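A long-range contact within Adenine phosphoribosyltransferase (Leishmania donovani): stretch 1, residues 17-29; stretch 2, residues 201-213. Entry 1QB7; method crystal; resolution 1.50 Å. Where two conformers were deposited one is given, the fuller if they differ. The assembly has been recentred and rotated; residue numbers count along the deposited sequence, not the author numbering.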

# COMPACT_ATOMS: atom_id res chain seq x y z
N ALA A 17 8.65 -13.99 19.90
CA ALA A 17 7.73 -12.94 20.31
C ALA A 17 6.87 -12.42 19.15
O ALA A 17 5.69 -12.11 19.33
CB ALA A 17 8.51 -11.79 20.96
N LEU A 18 7.45 -12.34 17.95
CA LEU A 18 6.72 -11.87 16.78
C LEU A 18 5.61 -12.84 16.37
O LEU A 18 4.50 -12.42 16.02
CB LEU A 18 7.68 -11.65 15.60
CG LEU A 18 7.07 -11.36 14.22
CD1 LEU A 18 6.13 -10.15 14.27
CD2 LEU A 18 8.18 -11.14 13.21
N SER A 19 5.91 -14.13 16.41
CA SER A 19 4.94 -15.17 16.07
C SER A 19 3.76 -15.13 17.03
O SER A 19 2.60 -15.27 16.63
CB SER A 19 5.60 -16.54 16.12
OG SER A 19 4.65 -17.56 15.93
N GLN A 20 4.08 -14.93 18.30
CA GLN A 20 3.10 -14.85 19.37
C GLN A 20 2.21 -13.63 19.20
O GLN A 20 1.00 -13.71 19.37
CB GLN A 20 3.83 -14.76 20.72
CG GLN A 20 4.68 -15.97 21.06
CD GLN A 20 3.86 -17.12 21.57
OE1 GLN A 20 3.90 -17.43 22.76
NE2 GLN A 20 3.11 -17.76 20.68
N LEU A 21 2.83 -12.50 18.88
CA LEU A 21 2.12 -11.24 18.70
C LEU A 21 1.16 -11.31 17.52
O LEU A 21 0.05 -10.79 17.58
CB LEU A 21 3.14 -10.11 18.53
CG LEU A 21 2.73 -8.66 18.79
CD1 LEU A 21 1.90 -8.54 20.05
CD2 LEU A 21 3.99 -7.83 18.91
N LEU A 22 1.60 -11.97 16.45
CA LEU A 22 0.78 -12.14 15.26
C LEU A 22 -0.44 -13.01 15.55
O LEU A 22 -1.55 -12.71 15.11
CB LEU A 22 1.60 -12.76 14.12
CG LEU A 22 2.59 -11.82 13.45
CD1 LEU A 22 3.54 -12.62 12.56
CD2 LEU A 22 1.84 -10.78 12.65
N LYS A 23 -0.22 -14.08 16.30
CA LYS A 23 -1.29 -15.00 16.67
C LYS A 23 -2.33 -14.27 17.54
O LYS A 23 -3.53 -14.51 17.43
CB LYS A 23 -0.69 -16.20 17.41
CG LYS A 23 -1.67 -17.25 17.88
CD LYS A 23 -0.92 -18.27 18.72
CE LYS A 23 -1.84 -19.27 19.41
NZ LYS A 23 -2.57 -20.15 18.45
N LYS A 24 -1.84 -13.35 18.37
CA LYS A 24 -2.68 -12.57 19.26
C LYS A 24 -3.45 -11.47 18.53
O LYS A 24 -4.63 -11.26 18.79
CB LYS A 24 -1.81 -11.95 20.37
CG LYS A 24 -2.54 -11.04 21.34
CD LYS A 24 -1.55 -10.34 22.28
CE LYS A 24 -2.21 -9.23 23.10
NZ LYS A 24 -3.23 -9.75 24.06
N SER A 25 -2.79 -10.81 17.59
CA SER A 25 -3.38 -9.72 16.82
C SER A 25 -4.30 -10.09 15.66
O SER A 25 -5.32 -9.45 15.46
CB SER A 25 -2.29 -8.78 16.29
OG SER A 25 -1.51 -8.26 17.35
N TYR A 26 -3.92 -11.11 14.89
CA TYR A 26 -4.72 -11.50 13.73
C TYR A 26 -6.20 -11.74 13.97
O TYR A 26 -6.61 -12.26 15.01
CB TYR A 26 -4.12 -12.73 13.05
CG TYR A 26 -3.44 -12.45 11.72
CD1 TYR A 26 -4.12 -11.83 10.67
CD2 TYR A 26 -2.10 -12.81 11.52
CE1 TYR A 26 -3.48 -11.56 9.45
CE2 TYR A 26 -1.46 -12.55 10.31
CZ TYR A 26 -2.15 -11.92 9.29
OH TYR A 26 -1.51 -11.63 8.11
N ARG A 27 -7.00 -11.29 13.01
CA ARG A 27 -8.45 -11.49 13.03
C ARG A 27 -8.83 -11.97 11.64
O ARG A 27 -8.35 -11.44 10.64
CB ARG A 27 -9.22 -10.21 13.35
CG ARG A 27 -9.09 -9.74 14.79
CD ARG A 27 -9.64 -10.76 15.77
NE ARG A 27 -9.53 -10.30 17.16
CZ ARG A 27 -8.42 -10.40 17.90
NH1 ARG A 27 -7.32 -10.95 17.41
NH2 ARG A 27 -8.44 -9.95 19.15
N TRP A 28 -9.63 -13.03 11.60
CA TRP A 28 -10.10 -13.56 10.33
C TRP A 28 -11.62 -13.45 10.28
O TRP A 28 -12.29 -13.40 11.32
CB TRP A 28 -9.63 -15.00 10.11
CG TRP A 28 -10.13 -16.01 11.11
CD1 TRP A 28 -9.44 -16.51 12.18
CD2 TRP A 28 -11.40 -16.67 11.12
NE1 TRP A 28 -10.19 -17.45 12.83
CE2 TRP A 28 -11.40 -17.56 12.20
CE3 TRP A 28 -12.54 -16.59 10.30
CZ2 TRP A 28 -12.50 -18.38 12.50
CZ3 TRP A 28 -13.64 -17.40 10.59
CH2 TRP A 28 -13.60 -18.29 11.68
N TYR A 29 -12.16 -13.42 9.07
CA TYR A 29 -13.60 -13.28 8.88
C TYR A 29 -14.13 -14.32 7.90
O TYR A 29 -13.45 -14.67 6.93
CB TYR A 29 -13.93 -11.88 8.34
CG TYR A 29 -13.52 -10.76 9.26
CD1 TYR A 29 -12.20 -10.32 9.31
CD2 TYR A 29 -14.45 -10.16 10.11
CE1 TYR A 29 -11.81 -9.31 10.18
CE2 TYR A 29 -14.07 -9.15 10.99
CZ TYR A 29 -12.75 -8.74 11.02
OH TYR A 29 -12.36 -7.76 11.90
N SER A 201 7.61 -17.34 5.97
CA SER A 201 6.37 -16.82 6.54
C SER A 201 6.57 -16.61 8.03
O SER A 201 7.34 -17.35 8.66
CB SER A 201 5.22 -17.79 6.30
OG SER A 201 3.98 -17.23 6.71
N LEU A 202 5.89 -15.62 8.59
CA LEU A 202 6.00 -15.32 10.01
C LEU A 202 4.97 -16.08 10.85
O LEU A 202 5.19 -16.31 12.04
CB LEU A 202 5.87 -13.81 10.24
CG LEU A 202 6.81 -12.94 9.41
CD1 LEU A 202 6.48 -11.47 9.64
CD2 LEU A 202 8.26 -13.24 9.75
N LEU A 203 3.87 -16.48 10.22
CA LEU A 203 2.82 -17.22 10.91
C LEU A 203 2.03 -18.08 9.94
O LEU A 203 1.82 -17.70 8.79
CB LEU A 203 1.85 -16.25 11.61
CG LEU A 203 0.83 -16.89 12.55
CD1 LEU A 203 1.52 -17.26 13.86
CD2 LEU A 203 -0.33 -15.94 12.83
N SER A 204 1.63 -19.27 10.39
CA SER A 204 0.83 -20.18 9.59
C SER A 204 -0.63 -19.97 10.01
O SER A 204 -0.90 -19.79 11.20
CB SER A 204 1.22 -21.63 9.87
OG SER A 204 0.23 -22.52 9.37
N ASP A 205 -1.56 -20.03 9.07
CA ASP A 205 -2.96 -19.84 9.44
C ASP A 205 -3.45 -20.96 10.38
O ASP A 205 -4.50 -20.83 11.00
CB ASP A 205 -3.87 -19.69 8.22
CG ASP A 205 -4.16 -21.00 7.54
OD1 ASP A 205 -3.22 -21.81 7.39
OD2 ASP A 205 -5.33 -21.20 7.14
N ASP A 206 -2.67 -22.03 10.49
CA ASP A 206 -3.02 -23.13 11.39
C ASP A 206 -2.93 -22.65 12.83
O ASP A 206 -3.51 -23.26 13.72
CB ASP A 206 -2.10 -24.33 11.17
CG ASP A 206 -2.48 -25.53 12.05
OD1 ASP A 206 -3.65 -25.96 11.99
OD2 ASP A 206 -1.62 -26.02 12.81
N ALA A 207 -2.21 -21.55 13.04
CA ALA A 207 -2.07 -20.98 14.37
C ALA A 207 -3.30 -20.17 14.75
O ALA A 207 -3.50 -19.85 15.92
CB ALA A 207 -0.83 -20.11 14.43
N LEU A 208 -4.11 -19.80 13.75
CA LEU A 208 -5.31 -19.02 13.99
C LEU A 208 -6.45 -19.94 14.36
O LEU A 208 -6.68 -20.95 13.71
CB LEU A 208 -5.68 -18.20 12.75
CG LEU A 208 -4.59 -17.26 12.23
CD1 LEU A 208 -5.17 -16.42 11.11
CD2 LEU A 208 -4.06 -16.38 13.35
N THR A 209 -7.18 -19.58 15.41
CA THR A 209 -8.29 -20.38 15.89
C THR A 209 -9.57 -19.55 15.92
O THR A 209 -9.61 -18.45 15.37
CB THR A 209 -8.00 -20.93 17.31
OG1 THR A 209 -7.87 -19.84 18.23
CG2 THR A 209 -6.69 -21.73 17.32
N GLU A 210 -10.61 -20.09 16.56
CA GLU A 210 -11.89 -19.39 16.69
C GLU A 210 -11.73 -18.11 17.51
O GLU A 210 -12.50 -17.16 17.35
CB GLU A 210 -12.92 -20.33 17.33
CG GLU A 210 -14.26 -19.68 17.68
CD GLU A 210 -14.99 -19.08 16.48
OE1 GLU A 210 -14.71 -19.49 15.33
OE2 GLU A 210 -15.86 -18.19 16.69
N GLU A 211 -10.70 -18.07 18.36
CA GLU A 211 -10.43 -16.89 19.18
C GLU A 211 -10.01 -15.71 18.30
O GLU A 211 -10.08 -14.56 18.72
CB GLU A 211 -9.33 -17.18 20.21
CG GLU A 211 -9.72 -18.23 21.23
CD GLU A 211 -8.73 -18.34 22.38
OE1 GLU A 211 -7.58 -17.86 22.25
OE2 GLU A 211 -9.13 -18.91 23.42
N ASN A 212 -9.57 -16.02 17.08
CA ASN A 212 -9.16 -15.00 16.11
C ASN A 212 -10.31 -14.58 15.19
O ASN A 212 -10.13 -13.73 14.31
CB ASN A 212 -8.00 -15.51 15.24
CG ASN A 212 -6.72 -15.74 16.03
OD1 ASN A 212 -6.38 -16.87 16.37
ND2 ASN A 212 -5.99 -14.66 16.30
N CYS A 213 -11.49 -15.17 15.37
CA CYS A 213 -12.63 -14.82 14.53
C CYS A 213 -13.14 -13.42 14.84
O CYS A 213 -13.47 -13.11 15.98
CB CYS A 213 -13.76 -15.84 14.68
SG CYS A 213 -15.12 -15.56 13.52
O HOH W 1 5.12 -18.63 13.35
O HOH W 2 -4.90 -18.32 18.14

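Residues 17-25 form a helix that ends as Tyr26 leaves helical phi/psi, and the chain then extends through Trp28 and Tyr29. Against it, after a corner at Leu202, stretch 2 passes through a short strand that includes Leu203 and Ser204, then two 3-10 segments, 205-207 and 210-212, to Cys213. The backbones come closest at the C-terminal end of both stretches, with CA-CA distances of 4.7 Å for Arg27 and Asn212 and 5.1 Å for Trp28 and Cys213, the latter pair forming a single beta bridge. Trp28 N donates to Asn212 O (2.8 Å), an oxygen that Arg27 CA also approaches at 3.1 Å in a CA-H...O contact.

Asn212 ties the helix end down through its side chain. Asn212 ND2 donates to both Lys23 O (2.7 Å) and Tyr26 O (2.8 Å), carbonyls near the point where the helix gives out, while Asn212 OD1 accepts from Thr209 N (3.0 Å), bracing its own turn. Lys23 stretches its amine across to Ala207, Lys23 NZ to Ala207 O 2.7 Å; water 2 links the same NZ (3.0 Å) to Asn212 OD1 (2.7 Å).

Trp28 has the largest covered area of the contact. Trp28 NE1 donates to Thr209 O, near the ring plane, at 2.8 Å, while Cys213 CB and SG lie over a face, each 3.9 Å from the centroid of the six-membered ring of Trp28.

The apolar packing involves Leu22 and, just past the helix, Tyr26. Leu22 CD1 meets Leu202 CB at 3.5 Å, and Leu203 CD2 lies 3.9 Å from Leu22 CB and 3.8 Å from Tyr26 CD2, so one methyl touches residues a helical turn apart. Tyr26 CB also packs on Leu208 CD2 (3.7 Å). Nearer the helix start, water 1 accepts from Ser19 OG (2.8 Å) and donates to Leu202 O (2.7 Å).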